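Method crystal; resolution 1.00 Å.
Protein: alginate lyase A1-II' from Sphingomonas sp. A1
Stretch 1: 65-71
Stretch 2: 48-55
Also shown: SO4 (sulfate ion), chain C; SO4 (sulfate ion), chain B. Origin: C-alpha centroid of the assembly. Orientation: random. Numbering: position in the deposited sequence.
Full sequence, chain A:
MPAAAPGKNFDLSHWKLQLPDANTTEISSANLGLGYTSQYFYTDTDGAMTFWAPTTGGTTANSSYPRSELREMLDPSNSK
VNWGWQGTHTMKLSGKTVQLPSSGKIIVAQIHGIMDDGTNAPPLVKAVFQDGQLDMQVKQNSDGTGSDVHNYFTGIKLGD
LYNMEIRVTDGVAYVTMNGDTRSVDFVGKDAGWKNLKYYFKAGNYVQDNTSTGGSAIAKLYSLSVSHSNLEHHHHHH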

# COMPACT_ATOMS: atom_id res chain seq x y z
N TYR A 65 -2.86 -13.24 -3.65
CA TYR A 65 -3.68 -12.25 -4.36
C TYR A 65 -2.83 -11.39 -5.28
O TYR A 65 -1.67 -11.07 -4.96
CB TYR A 65 -4.40 -11.33 -3.38
CG TYR A 65 -5.41 -12.00 -2.49
CD1 TYR A 65 -5.17 -12.17 -1.12
CD2 TYR A 65 -6.61 -12.50 -2.96
CE1 TYR A 65 -6.08 -12.79 -0.28
CE2 TYR A 65 -7.56 -13.09 -2.15
CZ TYR A 65 -7.29 -13.24 -0.78
OH TYR A 65 -8.19 -13.83 0.05
N PRO A 66 -3.38 -10.98 -6.42
CA PRO A 66 -2.60 -10.17 -7.38
C PRO A 66 -2.64 -8.68 -7.03
O PRO A 66 -3.53 -8.19 -6.29
CB PRO A 66 -3.37 -10.43 -8.70
CG PRO A 66 -4.82 -10.57 -8.22
CD PRO A 66 -4.72 -11.29 -6.90
N ARG A 67 -1.67 -7.94 -7.56
CA ARG A 67 -1.58 -6.51 -7.26
C ARG A 67 -1.00 -5.75 -8.45
O ARG A 67 -0.18 -6.26 -9.22
CB ARG A 67 -0.70 -6.25 -6.03
CG ARG A 67 0.81 -6.41 -6.31
CD ARG A 67 1.56 -6.50 -5.01
NE ARG A 67 1.44 -7.79 -4.32
CZ ARG A 67 1.33 -8.01 -3.04
NH1 ARG A 67 1.14 -7.01 -2.16
NH2 ARG A 67 1.37 -9.28 -2.62
N SER A 68 -1.39 -4.47 -8.48
CA SER A 68 -0.63 -3.42 -9.20
C SER A 68 -0.36 -2.39 -8.10
O SER A 68 -1.29 -1.71 -7.69
CB SER A 68 -1.46 -2.85 -10.34
OG SER A 68 -0.70 -1.82 -10.96
N GLU A 69 0.87 -2.38 -7.56
CA GLU A 69 1.08 -1.74 -6.27
C GLU A 69 2.51 -1.15 -6.24
O GLU A 69 3.45 -1.84 -6.65
CB GLU A 69 0.83 -2.71 -5.12
CG GLU A 69 0.77 -2.09 -3.73
CD GLU A 69 0.58 -3.11 -2.63
OE1 GLU A 69 1.13 -4.23 -2.72
OE2 GLU A 69 -0.14 -2.79 -1.64
N LEU A 70 2.63 0.08 -5.72
CA LEU A 70 3.93 0.66 -5.50
C LEU A 70 4.51 0.20 -4.17
O LEU A 70 3.78 0.00 -3.19
CB LEU A 70 3.82 2.21 -5.46
CG LEU A 70 3.34 2.86 -6.72
CD1 LEU A 70 3.09 4.34 -6.52
CD2 LEU A 70 4.33 2.64 -7.91
N ARG A 71 5.82 0.06 -4.14
CA ARG A 71 6.61 -0.42 -3.00
C ARG A 71 7.69 0.61 -2.75
O ARG A 71 8.51 0.91 -3.66
CB ARG A 71 7.18 -1.81 -3.42
CG ARG A 71 7.93 -2.61 -2.35
CD ARG A 71 9.28 -2.04 -1.87
NE ARG A 71 10.03 -3.14 -1.26
CZ ARG A 71 10.99 -2.99 -0.36
NH1 ARG A 71 11.37 -1.77 0.04
NH2 ARG A 71 11.56 -4.10 0.15
S SO4 C . 10.74 -6.79 -2.16
O1 SO4 C . 9.61 -5.71 -2.40
O2 SO4 C . 11.79 -6.52 -3.07
O3 SO4 C . 11.16 -6.79 -0.84
O4 SO4 C . 9.97 -8.01 -2.46
S SO4 B . 1.45 -9.16 1.20
O1 SO4 B . 1.58 -7.66 0.71
O2 SO4 B . 2.38 -9.46 2.27
O3 SO4 B . 0.15 -9.39 1.70
O4 SO4 B . 1.73 -10.05 0.08
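Stretch 2, residues 48-55: AMTFWAPT

Stretch 2 runs as an extended strand from Met 49 to Pro 54 and lies against the strand Arg 67 to Arg 71 in a roughly antiparallel sense, the two N-to-C directions making an angle of 148° and the axes coming as near as 6.1 Å. No hydrogen bond crosses between them; the contact is made by packing, of side chains against one another and against backbone. The register is set by two pairs: the CA of Ser 68 lies 5.7 Å from the CA of Phe 51, and the CA of Pro 66 lies 6.4 Å from the CA of Thr 55.

Alternation is the first rule. Along stretch 2, Met 49, Phe 51 and Ala 53 point their CA-to-CB bonds toward stretch 1, while Thr 50, Trp 52 and Pro 54 point away. Along stretch 1, Pro 66, Ser 68 and Leu 70 point toward the partner, and Arg 67 and Glu 69 away.

Phe 51 has the largest covered area of stretch 2. With chi1 at m (-59°) and chi2 at -95°, its ring reaches along stretch 1 from Ser 68 to Leu 70: CD1 of Phe 51 is 3.3 Å from O of Ser 68, and CE1 of Phe 51 is 3.9 Å from CG of Leu 70, which meets the ring at its edge. Leu 70, in the common m,t rotamer, also brings its CD1 to 3.9 Å from CE of Met 49. The methionine is extended through chi1 and chi2 (both t) before chi3 turns to p, and its terminal methyl makes this apolar contact.

Beside the phenylalanine the contact uses small side chains. Ser 68, chi1 t, places its CB 3.6 Å from O of Trp 52, and its N lies 4.0 Å from CB of Ala 53; the serine hydroxyl is hydrogen-bonded elsewhere in the structure. At the far end a proline ring meets backbone, CG of Pro 66 sitting 3.2 Å from O of Pro 54 and 3.8 Å from O of Thr 55.

The face of stretch 1 turned away carries charge. Glu 69 extends through chi1 and chi2, both t, while Arg 67, two residues before it on the same side of the strand, turns at chi1 and chi3, both p; together these bring NH1 of Arg 67 to 2.8 Å from OE1 of Glu 69, a hydrogen bond within a salt bridge. The same guanidinium holds a sulfate, its NH2 2.8 Å from O4 of SO4 (chain B). Arg 71, untouched by stretch 2, binds the other sulfate through NE, 2.8 Å from O1 of SO4 (chain C). Stretch 1 thus turns Pro 66, Ser 68 and Leu 70 to its partner and Arg 67 and Glu 69 away from it.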

# COMPACT_ATOMS: atom_id res chain seq x y z
N ALA A 48 -5.31 11.07 -12.83
CA ALA A 48 -4.94 10.13 -11.75
C ALA A 48 -3.97 9.09 -12.22
O ALA A 48 -4.05 8.55 -13.32
CB ALA A 48 -6.19 9.36 -11.27
N MET A 49 -3.05 8.74 -11.29
CA MET A 49 -2.23 7.52 -11.44
C MET A 49 -3.18 6.35 -11.13
O MET A 49 -3.73 6.26 -10.02
CB MET A 49 -1.05 7.59 -10.51
CG MET A 49 -0.22 6.32 -10.41
SD MET A 49 1.37 6.55 -9.64
CE MET A 49 0.92 7.23 -8.05
N THR A 50 -3.38 5.47 -12.12
CA THR A 50 -4.45 4.50 -12.11
C THR A 50 -3.84 3.11 -12.16
O THR A 50 -3.02 2.81 -13.04
CB THR A 50 -5.37 4.78 -13.30
OG1 THR A 50 -5.82 6.11 -13.26
CG2 THR A 50 -6.63 3.86 -13.21
N PHE A 51 -4.29 2.26 -11.24
CA PHE A 51 -3.77 0.90 -11.06
C PHE A 51 -4.88 -0.08 -11.39
O PHE A 51 -5.96 -0.03 -10.74
CB PHE A 51 -3.38 0.67 -9.59
CG PHE A 51 -2.31 1.63 -9.07
CD1 PHE A 51 -0.97 1.25 -9.08
CD2 PHE A 51 -2.67 2.86 -8.55
CE1 PHE A 51 -0.01 2.09 -8.55
CE2 PHE A 51 -1.70 3.71 -8.03
CZ PHE A 51 -0.37 3.32 -8.00
N TRP A 52 -4.65 -0.96 -12.37
CA TRP A 52 -5.64 -1.97 -12.75
C TRP A 52 -5.04 -3.36 -12.55
O TRP A 52 -3.88 -3.58 -12.94
CB TRP A 52 -6.08 -1.76 -14.25
CG TRP A 52 -6.99 -2.90 -14.65
CD1 TRP A 52 -8.33 -3.00 -14.32
CD2 TRP A 52 -6.69 -4.10 -15.38
NE1 TRP A 52 -8.85 -4.15 -14.81
CE2 TRP A 52 -7.85 -4.87 -15.48
CE3 TRP A 52 -5.49 -4.57 -16.00
CZ2 TRP A 52 -7.93 -6.10 -16.13
CZ3 TRP A 52 -5.56 -5.80 -16.65
CH2 TRP A 52 -6.77 -6.54 -16.72
N ALA A 53 -5.81 -4.26 -11.95
CA ALA A 53 -5.31 -5.64 -11.79
C ALA A 53 -6.47 -6.61 -11.87
O ALA A 53 -7.50 -6.41 -11.20
CB ALA A 53 -4.60 -5.83 -10.44
N PRO A 54 -6.33 -7.68 -12.63
CA PRO A 54 -7.35 -8.73 -12.72
C PRO A 54 -7.19 -9.74 -11.61
O PRO A 54 -6.09 -10.04 -11.13
CB PRO A 54 -7.04 -9.37 -14.10
CG PRO A 54 -5.53 -9.27 -14.18
CD PRO A 54 -5.16 -7.94 -13.56
N THR A 55 -8.31 -10.38 -11.24
CA THR A 55 -8.29 -11.37 -10.15
C THR A 55 -7.49 -12.61 -10.50
O THR A 55 -7.05 -13.30 -9.57
CB THR A 55 -9.71 -11.78 -9.69
OG1 THR A 55 -10.38 -12.41 -10.79
CG2 THR A 55 -10.49 -10.54 -9.23